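Local coordinates for glycosylation Associate Protein 1 (Streptococcus agalactiae serotype V, PDB 6OYC), which probably supports glycosylation and export of serine-rich adhesins through the accessory Sec system, as one component of the Gap123 complex, at residues 1-9 and 228-238; 139-147 and 156-164. All blocks are in the same frame, centred on the assembly; numbering follows the deposited sequence.

Interaction 1 pairs two neighbouring strands, 2-5 and 229-233, in the middle of a seven-stranded parallel sheet, whereas interaction 2 pairs strands 141-148 and 154-161 in the middle of a separate ten-stranded antiparallel sheet. Their centres are about 33 Å apart and their nearest atoms about 13 Å, with no direct touch. In chain order, 139-147 and 156-164 both fall between 1-9 and 228-238. All ten antiparallel strands, 103-106 to 204-205, lie between strands 73-75 and 229-233 of the parallel sheet, so the antiparallel sheet is an insertion, and the chain returns through helix 208-223 to strand 229-233. That topology is consistent with a GT-B-like protein whose first Rossmann-like domain carries an extra beta domain.

Interaction 1 (1-9 and 228-238). With SO4 (sulfate ion), chain J.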
loop_
_atom_site.group_PDB
_atom_site.type_symbol
_atom_site.label_atom_id
_atom_site.label_comp_id
_atom_site.label_asym_id
_atom_site.label_seq_id
_atom_site.Cartn_x
_atom_site.Cartn_y
_atom_site.Cartn_z
ATOM N N MET A 1 -2.306 22.071 -15.297
ATOM C CA MET A 1 -2.355 21.141 -14.159
ATOM C C MET A 1 -2.227 19.656 -14.537
ATOM O O MET A 1 -2.329 19.272 -15.708
ATOM C CB MET A 1 -3.648 21.348 -13.375
ATOM C CG MET A 1 -4.856 20.696 -13.992
ATOM S SD MET A 1 -6.190 20.546 -12.785
ATOM C CE MET A 1 -5.316 19.872 -11.360
ATOM N N PHE A 2 -2.010 18.818 -13.529
ATOM C CA PHE A 2 -1.699 17.402 -13.719
ATOM C C PHE A 2 -2.760 16.545 -13.047
ATOM O O PHE A 2 -2.995 16.676 -11.836
ATOM C CB PHE A 2 -0.319 17.066 -13.155
ATOM C CG PHE A 2 0.806 17.746 -13.878
ATOM C CD1 PHE A 2 1.406 17.145 -14.974
ATOM C CD2 PHE A 2 1.254 18.998 -13.472
ATOM C CE1 PHE A 2 2.438 17.778 -15.651
ATOM C CE2 PHE A 2 2.286 19.630 -14.134
ATOM C CZ PHE A 2 2.887 19.022 -15.220
ATOM N N HIS A 3 -3.368 15.639 -13.824
ATOM C CA HIS A 3 -4.398 14.729 -13.334
ATOM C C HIS A 3 -3.783 13.346 -13.146
ATOM O O HIS A 3 -3.363 12.710 -14.124
ATOM C CB HIS A 3 -5.570 14.673 -14.306
ATOM C CG HIS A 3 -6.040 16.018 -14.749
ATOM N ND1 HIS A 3 -7.171 16.613 -14.238
ATOM C CD2 HIS A 3 -5.521 16.894 -15.643
ATOM C CE1 HIS A 3 -7.338 17.794 -14.806
ATOM N NE2 HIS A 3 -6.346 17.991 -15.657
ATOM N N PHE A 4 -3.732 12.882 -11.892
ATOM C CA PHE A 4 -3.167 11.574 -11.581
ATOM C C PHE A 4 -4.290 10.551 -11.533
ATOM O O PHE A 4 -5.319 10.777 -10.882
ATOM C CB PHE A 4 -2.421 11.584 -10.243
ATOM C CG PHE A 4 -1.066 12.245 -10.296
ATOM C CD1 PHE A 4 -0.939 13.627 -10.128
ATOM C CD2 PHE A 4 0.078 11.492 -10.496
ATOM C CE1 PHE A 4 0.310 14.239 -10.165
ATOM C CE2 PHE A 4 1.322 12.095 -10.536
ATOM C CZ PHE A 4 1.441 13.467 -10.370
ATOM N N ILE A 5 -4.106 9.428 -12.218
ATOM C CA ILE A 5 -5.091 8.357 -12.136
ATOM C C ILE A 5 -4.403 7.160 -11.487
ATOM O O ILE A 5 -3.536 6.543 -12.119
ATOM C CB ILE A 5 -5.667 7.997 -13.508
ATOM C CG1 ILE A 5 -6.320 9.245 -14.138
ATOM C CG2 ILE A 5 -6.635 6.836 -13.375
ATOM C CD1 ILE A 5 -7.044 8.965 -15.410
ATOM N N PRO A 6 -4.755 6.802 -10.246
ATOM C CA PRO A 6 -4.082 5.701 -9.548
ATOM C C PRO A 6 -4.655 4.347 -9.943
ATOM O O PRO A 6 -5.664 4.244 -10.641
ATOM C CB PRO A 6 -4.382 5.996 -8.068
ATOM C CG PRO A 6 -5.759 6.597 -8.112
ATOM C CD PRO A 6 -5.827 7.401 -9.422
ATOM N N SER A 7 -3.990 3.299 -9.461
ATOM C CA SER A 7 -4.456 1.912 -9.570
ATOM C C SER A 7 -4.582 1.352 -8.163
ATOM O O SER A 7 -3.739 0.556 -7.728
ATOM C CB SER A 7 -3.506 1.043 -10.421
ATOM O OG SER A 7 -3.607 1.410 -11.782
ATOM N N TRP A 8 -5.586 1.814 -7.437
ATOM C CA TRP A 8 -5.737 1.382 -6.051
ATOM C C TRP A 8 -6.938 0.465 -5.954
ATOM O O TRP A 8 -7.811 0.650 -5.097
ATOM C CB TRP A 8 -5.896 2.574 -5.109
ATOM C CG TRP A 8 -4.728 3.502 -5.107
ATOM C CD1 TRP A 8 -3.435 3.214 -5.469
ATOM C CD2 TRP A 8 -4.742 4.874 -4.719
ATOM N NE1 TRP A 8 -2.642 4.340 -5.338
ATOM C CE2 TRP A 8 -3.418 5.366 -4.866
ATOM C CE3 TRP A 8 -5.742 5.741 -4.257
ATOM C CZ2 TRP A 8 -3.079 6.680 -4.576
ATOM C CZ3 TRP A 8 -5.397 7.043 -3.953
ATOM C CH2 TRP A 8 -4.081 7.505 -4.129
ATOM N N TYR A 9 -6.984 -0.497 -6.866
ATOM C CA TYR A 9 -8.124 -1.352 -7.118
ATOM C C TYR A 9 -8.135 -2.537 -6.154
ATOM O O TYR A 9 -7.162 -2.812 -5.442
ATOM C CB TYR A 9 -8.090 -1.837 -8.565
ATOM C CG TYR A 9 -8.211 -0.708 -9.539
ATOM C CD1 TYR A 9 -9.275 0.183 -9.444
ATOM C CD2 TYR A 9 -7.260 -0.502 -10.535
ATOM C CE1 TYR A 9 -9.416 1.225 -10.310
ATOM C CE2 TYR A 9 -7.393 0.572 -11.423
ATOM C CZ TYR A 9 -8.484 1.427 -11.301
ATOM O OH TYR A 9 -8.666 2.501 -12.149
ATOM N N ASP A 228 -3.308 20.552 -20.202
ATOM C CA ASP A 228 -3.070 19.731 -19.027
ATOM C C ASP A 228 -2.350 18.443 -19.408
ATOM O O ASP A 228 -2.211 18.097 -20.587
ATOM C CB ASP A 228 -4.388 19.403 -18.324
ATOM C CG ASP A 228 -4.967 20.591 -17.599
ATOM O OD1 ASP A 228 -4.187 21.507 -17.226
ATOM O OD2 ASP A 228 -6.201 20.590 -17.387
ATOM N N THR A 229 -1.894 17.726 -18.383
ATOM C CA THR A 229 -1.254 16.427 -18.541
ATOM C C THR A 229 -1.965 15.410 -17.660
ATOM O O THR A 229 -2.267 15.685 -16.493
ATOM C CB THR A 229 0.235 16.494 -18.187
ATOM O OG1 THR A 229 0.913 17.310 -19.150
ATOM C CG2 THR A 229 0.882 15.081 -18.138
ATOM N N ILE A 230 -2.253 14.251 -18.224
ATOM C CA ILE A 230 -2.807 13.140 -17.472
ATOM C C ILE A 230 -1.673 12.170 -17.209
ATOM O O ILE A 230 -0.975 11.754 -18.143
ATOM C CB ILE A 230 -3.957 12.466 -18.232
ATOM C CG1 ILE A 230 -5.072 13.473 -18.501
ATOM C CG2 ILE A 230 -4.505 11.306 -17.439
ATOM C CD1 ILE A 230 -6.205 12.891 -19.270
ATOM N N ILE A 231 -1.461 11.833 -15.941
ATOM C CA ILE A 231 -0.470 10.842 -15.556
ATOM C C ILE A 231 -1.224 9.600 -15.126
ATOM O O ILE A 231 -1.991 9.632 -14.156
ATOM C CB ILE A 231 0.467 11.366 -14.457
ATOM C CG1 ILE A 231 1.203 12.620 -14.982
ATOM C CG2 ILE A 231 1.446 10.280 -14.061
ATOM C CD1 ILE A 231 1.806 13.535 -13.940
ATOM N N VAL A 232 -1.044 8.521 -15.882
ATOM C CA VAL A 232 -1.844 7.314 -15.745
ATOM C C VAL A 232 -0.988 6.212 -15.137
ATOM O O VAL A 232 0.069 5.852 -15.676
ATOM C CB VAL A 232 -2.427 6.850 -17.090
ATOM C CG1 VAL A 232 -3.234 5.544 -16.894
ATOM C CG2 VAL A 232 -3.293 7.946 -17.702
ATOM N N SER A 233 -1.460 5.676 -14.023
ATOM C CA SER A 233 -0.974 4.400 -13.518
ATOM C C SER A 233 -1.274 3.298 -14.536
ATOM O O SER A 233 -2.443 3.015 -14.818
ATOM C CB SER A 233 -1.674 4.119 -12.188
ATOM O OG SER A 233 -0.881 3.323 -11.351
ATOM N N PHE A 234 -0.236 2.688 -15.112
ATOM C CA PHE A 234 -0.468 1.701 -16.170
ATOM C C PHE A 234 -1.254 0.506 -15.634
ATOM O O PHE A 234 -0.795 -0.189 -14.726
ATOM C CB PHE A 234 0.858 1.219 -16.776
ATOM C CG PHE A 234 0.685 0.331 -17.992
ATOM C CD1 PHE A 234 0.263 -0.986 -17.862
ATOM C CD2 PHE A 234 0.951 0.814 -19.263
ATOM C CE1 PHE A 234 0.109 -1.799 -18.974
ATOM C CE2 PHE A 234 0.801 0.009 -20.376
ATOM C CZ PHE A 234 0.383 -1.304 -20.234
ATOM N N ASN A 235 -2.415 0.239 -16.226
ATOM C CA ASN A 235 -3.229 -0.889 -15.804
ATOM C C ASN A 235 -4.161 -1.297 -16.937
ATOM O O ASN A 235 -4.891 -0.455 -17.479
ATOM C CB ASN A 235 -4.036 -0.521 -14.550
ATOM C CG ASN A 235 -4.431 -1.730 -13.753
ATOM O OD1 ASN A 235 -4.873 -2.729 -14.308
ATOM N ND2 ASN A 235 -4.251 -1.659 -12.439
ATOM N N GLN A 236 -4.164 -2.584 -17.282
ATOM C CA GLN A 236 -5.083 -3.031 -18.326
ATOM C C GLN A 236 -6.550 -2.862 -17.942
ATOM O O GLN A 236 -7.399 -2.804 -18.831
ATOM C CB GLN A 236 -4.822 -4.493 -18.693
ATOM C CG GLN A 236 -5.020 -5.471 -17.557
ATOM C CD GLN A 236 -4.623 -6.903 -17.931
ATOM O OE1 GLN A 236 -3.683 -7.467 -17.358
ATOM N NE2 GLN A 236 -5.333 -7.491 -18.897
ATOM N N VAL A 237 -6.885 -2.772 -16.654
ATOM C CA VAL A 237 -8.302 -2.596 -16.319
ATOM C C VAL A 237 -8.821 -1.226 -16.751
ATOM O O VAL A 237 -10.036 -1.053 -16.877
ATOM C CB VAL A 237 -8.562 -2.825 -14.813
ATOM C CG1 VAL A 237 -8.042 -4.200 -14.371
ATOM C CG2 VAL A 237 -7.912 -1.714 -13.974
ATOM N N HIS A 238 -7.949 -0.240 -16.993
ATOM C CA HIS A 238 -8.454 1.066 -17.410
ATOM C C HIS A 238 -7.710 1.737 -18.571
ATOM O O HIS A 238 -8.155 2.790 -19.024
ATOM C CB HIS A 238 -8.490 2.029 -16.206
ATOM C CG HIS A 238 -7.145 2.341 -15.631
ATOM N ND1 HIS A 238 -6.965 2.616 -14.292
ATOM C CD2 HIS A 238 -5.918 2.429 -16.204
ATOM C CE1 HIS A 238 -5.684 2.859 -14.065
ATOM N NE2 HIS A 238 -5.029 2.761 -15.211
HETATM S S SO4 J . -1.031 -5.013 -16.377
HETATM O O1 SO4 J . -1.728 -3.723 -16.408
HETATM O O2 SO4 J . -1.250 -5.744 -17.629
HETATM O O3 SO4 J . 0.418 -4.782 -16.205
HETATM O O4 SO4 J . -1.513 -5.803 -15.226
HETATM O O HOH W 1 -1.188 3.660 -8.655
#
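With chi1 -47° setting the His3 ring beside its own backbone N and chi1 -73° doing the same for the Asp228 carboxylate, the two groups meet at the start of parallel strands 2-5 and 229-233, central in a Rossmann-like sheet. His3 NE2 donates to Asp228 OD2 over 3.1 Å; the oxygen lies in the imidazole plane, yet is itself approached from above the carboxylate plane. His3 ND1 bonds Tyr219 and Asp228 OD2 also accepts from Ser225 N, so both groups are fixed twice, while the amino terminus, Met1 N, forms a salt bridge to Asp228 OD1 (2.8 Å).

The register is proven by a ladder of five backbone bonds, from Thr229 N to Met1 O through Ser233 N to Ile5 O, with strand axes 16° from parallel. On one face Ile231 CD1 sits over the Phe4 ring, 4.0 Å from its centroid, a CH-pi contact; Phe41 meets the same ring edge-to-face. On the other face Ile5 CD1 touches Ile230 CG2 at 4.0 Å.

Beyond the strands a water bridges Ser7 N and Ser233 OG. The His238 imidazole is held at both nitrogens: NE2 donates to Ser233 O (2.6 Å), and ND1 meets Tyr9 OH at its ring edge, 2.7 Å away, either atom being a possible donor.

Interaction 2 (139-147 and 156-164); sequences NEQIAKKYL and SILYYDNGG
Ile142 and Tyr160 make the main apolar contact between 139-147 and 156-164. Ile142 CG2 stands over the centre of the Tyr160 ring, 4.1 Å from the centroid and only 8° off its normal, a well-centred CH-pi contact. The CG1 branch, anti to the backbone N (chi1 -174°), carries CD1 to the ring's CE1 at 3.6 Å. Leu158 CD2 lies against the opposite face, offset toward the rim, so the ring is sandwiched, while Ala143 O and Lys145 N lie at its edge. In Lys145 the bend at chi3 brings CE to 3.4 Å from Tyr160 OH, and the bend at chi4 turns NZ to a salt bridge with Asp135. On the other side of the sheet the Lys144 chain runs alongside Tyr159, pointing the same way, with its CD 3.8 Å from Tyr159 CE2.

Among the polar contacts, five backbone hydrogen bonds join the strands. Lys145 with Leu158 and Leu147 with Ser156 are hydrogen-bonded pairs, each linked in both directions; the fifth bond, from Tyr160 N to Ala143 O (2.8 Å), extends the ladder. Farther along, Gln141 NE2 donates to Asn162 OD1 at 3.0 Å, close to the Gln141 amide plane and nearly in line with the acceptor's C=O, although the two amide planes are clearly turned against each other. Ser156 OG finds its polar partners in Tyr55 OH and Gln168 NE2.

The strand directions differ by 168°, hence antiparallel, and the short link between 141-148 and 154-161 makes them a beta hairpin. Ala143 and Lys144 together face Tyr136 on the preceding strand, a classic beta bulge, and a type II turn from Asp161 to Gly164 leads into the next strand of this up-and-down meander.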
loop_
_atom_site.group_PDB
_atom_site.type_symbol
_atom_site.label_atom_id
_atom_site.label_comp_id
_atom_site.label_asym_id
_atom_site.label_seq_id
_atom_site.Cartn_x
_atom_site.Cartn_y
_atom_site.Cartn_z
ATOM N N ASN A 139 -29.828 -15.880 11.734
ATOM C CA ASN A 139 -29.705 -17.330 11.869
ATOM C C ASN A 139 -28.280 -17.795 11.621
ATOM O O ASN A 139 -28.041 -18.735 10.864
ATOM C CB ASN A 139 -30.653 -18.063 10.918
ATOM C CG ASN A 139 -32.095 -17.714 11.143
ATOM O OD1 ASN A 139 -32.747 -17.134 10.268
ATOM N ND2 ASN A 139 -32.620 -18.074 12.318
ATOM N N GLU A 140 -27.319 -17.108 12.240
ATOM C CA GLU A 140 -25.906 -17.478 12.186
ATOM C C GLU A 140 -25.300 -17.357 10.789
ATOM O O GLU A 140 -24.207 -17.893 10.538
ATOM C CB GLU A 140 -25.692 -18.908 12.702
ATOM C CG GLU A 140 -25.817 -19.059 14.199
ATOM C CD GLU A 140 -24.802 -18.234 14.952
ATOM O OE1 GLU A 140 -25.203 -17.261 15.625
ATOM O OE2 GLU A 140 -23.601 -18.565 14.876
ATOM N N GLN A 141 -25.966 -16.681 9.864
ATOM C CA GLN A 141 -25.475 -16.565 8.501
ATOM C C GLN A 141 -25.484 -15.094 8.130
ATOM O O GLN A 141 -26.447 -14.384 8.448
ATOM C CB GLN A 141 -26.340 -17.392 7.534
ATOM C CG GLN A 141 -26.188 -17.030 6.059
ATOM C CD GLN A 141 -27.033 -17.911 5.142
ATOM O OE1 GLN A 141 -26.619 -19.011 4.781
ATOM N NE2 GLN A 141 -28.224 -17.429 4.768
ATOM N N ILE A 142 -24.407 -14.624 7.484
ATOM C CA ILE A 142 -24.350 -13.199 7.162
ATOM C C ILE A 142 -25.494 -12.861 6.220
ATOM O O ILE A 142 -25.812 -13.617 5.298
ATOM C CB ILE A 142 -22.976 -12.788 6.592
ATOM C CG1 ILE A 142 -22.931 -11.264 6.406
ATOM C CG2 ILE A 142 -22.626 -13.517 5.274
ATOM C CD1 ILE A 142 -21.563 -10.735 6.061
ATOM N N ALA A 143 -26.174 -11.759 6.503
ATOM C CA ALA A 143 -27.297 -11.320 5.693
ATOM C C ALA A 143 -26.989 -10.047 4.929
ATOM O O ALA A 143 -27.345 -9.934 3.745
ATOM C CB ALA A 143 -28.532 -11.099 6.566
ATOM N N LYS A 144 -26.297 -9.103 5.565
ATOM C CA LYS A 144 -25.896 -7.887 4.878
ATOM C C LYS A 144 -24.645 -7.330 5.545
ATOM O O LYS A 144 -24.343 -7.630 6.705
ATOM C CB LYS A 144 -27.032 -6.855 4.856
ATOM C CG LYS A 144 -27.837 -6.761 6.137
ATOM C CD LYS A 144 -29.128 -6.006 5.922
ATOM C CE LYS A 144 -30.038 -6.079 7.150
ATOM N NZ LYS A 144 -31.447 -5.690 6.821
ATOM N N LYS A 145 -23.901 -6.537 4.777
ATOM C CA LYS A 145 -22.707 -5.853 5.251
ATOM C C LYS A 145 -22.935 -4.360 5.082
ATOM O O LYS A 145 -23.195 -3.893 3.970
ATOM C CB LYS A 145 -21.454 -6.311 4.486
ATOM C CG LYS A 145 -20.160 -5.684 4.991
ATOM C CD LYS A 145 -18.985 -5.853 4.008
ATOM C CE LYS A 145 -18.623 -7.312 3.766
ATOM N NZ LYS A 145 -17.940 -7.934 4.961
ATOM N N TYR A 146 -22.875 -3.624 6.191
ATOM C CA TYR A 146 -22.955 -2.168 6.183
ATOM C C TYR A 146 -21.560 -1.604 5.958
ATOM O O TYR A 146 -20.667 -1.866 6.761
ATOM C CB TYR A 146 -23.492 -1.653 7.511
ATOM C CG TYR A 146 -24.948 -1.940 7.786
ATOM C CD1 TYR A 146 -25.341 -3.143 8.368
ATOM C CD2 TYR A 146 -25.928 -0.991 7.511
ATOM C CE1 TYR A 146 -26.672 -3.402 8.645
ATOM C CE2 TYR A 146 -27.266 -1.241 7.776
ATOM C CZ TYR A 146 -27.633 -2.445 8.339
ATOM O OH TYR A 146 -28.953 -2.702 8.615
ATOM N N LEU A 147 -21.366 -0.841 4.878
ATOM C CA LEU A 147 -20.079 -0.206 4.567
ATOM C C LEU A 147 -20.168 1.270 4.918
ATOM O O LEU A 147 -20.987 1.997 4.340
ATOM C CB LEU A 147 -19.705 -0.300 3.090
ATOM C CG LEU A 147 -19.089 -1.511 2.414
ATOM C CD1 LEU A 147 -17.778 -1.915 3.104
ATOM C CD2 LEU A 147 -20.118 -2.659 2.370
ATOM N N SER A 156 -22.858 2.203 1.678
ATOM C CA SER A 156 -23.498 1.160 0.893
ATOM C C SER A 156 -23.862 -0.024 1.790
ATOM O O SER A 156 -23.364 -0.156 2.910
ATOM C CB SER A 156 -22.595 0.730 -0.278
ATOM O OG SER A 156 -21.487 -0.060 0.145
ATOM N N ILE A 157 -24.750 -0.885 1.276
ATOM C CA ILE A 157 -25.117 -2.144 1.928
ATOM C C ILE A 157 -24.956 -3.266 0.922
ATOM O O ILE A 157 -25.506 -3.196 -0.182
ATOM C CB ILE A 157 -26.564 -2.161 2.453
ATOM C CG1 ILE A 157 -26.842 -1.008 3.400
ATOM C CG2 ILE A 157 -26.855 -3.468 3.154
ATOM C CD1 ILE A 157 -28.321 -0.843 3.643
ATOM N N LEU A 158 -24.235 -4.308 1.313
ATOM C CA LEU A 158 -24.033 -5.487 0.483
ATOM C C LEU A 158 -24.963 -6.577 1.011
ATOM O O LEU A 158 -24.799 -7.035 2.145
ATOM C CB LEU A 158 -22.563 -5.924 0.524
ATOM C CG LEU A 158 -22.042 -6.729 -0.674
ATOM C CD1 LEU A 158 -20.513 -6.863 -0.691
ATOM C CD2 LEU A 158 -22.712 -8.108 -0.719
ATOM N N TYR A 159 -25.934 -6.991 0.202
ATOM C CA TYR A 159 -26.896 -8.001 0.628
ATOM C C TYR A 159 -26.472 -9.384 0.174
ATOM O O TYR A 159 -25.885 -9.555 -0.898
ATOM C CB TYR A 159 -28.294 -7.708 0.078
ATOM C CG TYR A 159 -28.928 -6.481 0.676
ATOM C CD1 TYR A 159 -28.685 -5.233 0.130
ATOM C CD2 TYR A 159 -29.752 -6.570 1.806
ATOM C CE1 TYR A 159 -29.255 -4.108 0.666
ATOM C CE2 TYR A 159 -30.340 -5.436 2.354
ATOM C CZ TYR A 159 -30.078 -4.211 1.778
ATOM O OH TYR A 159 -30.631 -3.075 2.292
ATOM N N TYR A 160 -26.807 -10.378 0.989
ATOM C CA TYR A 160 -26.461 -11.765 0.726
ATOM C C TYR A 160 -27.724 -12.605 0.656
ATOM O O TYR A 160 -28.736 -12.278 1.277
ATOM C CB TYR A 160 -25.543 -12.338 1.833
ATOM C CG TYR A 160 -24.219 -11.642 1.966
ATOM C CD1 TYR A 160 -24.091 -10.485 2.726
ATOM C CD2 TYR A 160 -23.087 -12.140 1.336
ATOM C CE1 TYR A 160 -22.856 -9.835 2.850
ATOM C CE2 TYR A 160 -21.856 -11.498 1.444
ATOM C CZ TYR A 160 -21.746 -10.352 2.207
ATOM O OH TYR A 160 -20.525 -9.723 2.324
ATOM N N ASP A 161 -27.658 -13.706 -0.087
ATOM C CA ASP A 161 -28.652 -14.761 0.055
ATOM C C ASP A 161 -27.912 -16.091 0.103
ATOM O O ASP A 161 -26.681 -16.134 0.200
ATOM C CB ASP A 161 -29.721 -14.690 -1.050
ATOM C CG ASP A 161 -29.138 -14.597 -2.444
ATOM O OD1 ASP A 161 -27.995 -15.048 -2.663
ATOM O OD2 ASP A 161 -29.834 -14.070 -3.333
ATOM N N ASN A 162 -28.666 -17.186 0.104
ATOM C CA ASN A 162 -28.069 -18.494 -0.132
ATOM C C ASN A 162 -27.593 -18.524 -1.576
ATOM O O ASN A 162 -28.386 -18.333 -2.503
ATOM C CB ASN A 162 -29.069 -19.615 0.141
ATOM C CG ASN A 162 -29.890 -19.376 1.391
ATOM O OD1 ASN A 162 -29.375 -18.907 2.406
ATOM N ND2 ASN A 162 -31.180 -19.692 1.319
ATOM N N GLY A 163 -26.299 -18.732 -1.770
ATOM C CA GLY A 163 -25.664 -18.379 -3.025
ATOM C C GLY A 163 -24.667 -17.249 -2.898
ATOM O O GLY A 163 -24.063 -16.868 -3.909
ATOM N N GLY A 164 -24.481 -16.702 -1.687
ATOM C CA GLY A 164 -23.464 -15.706 -1.394
ATOM C C GLY A 164 -23.880 -14.266 -1.637
ATOM O O GLY A 164 -25.019 -13.859 -1.358
#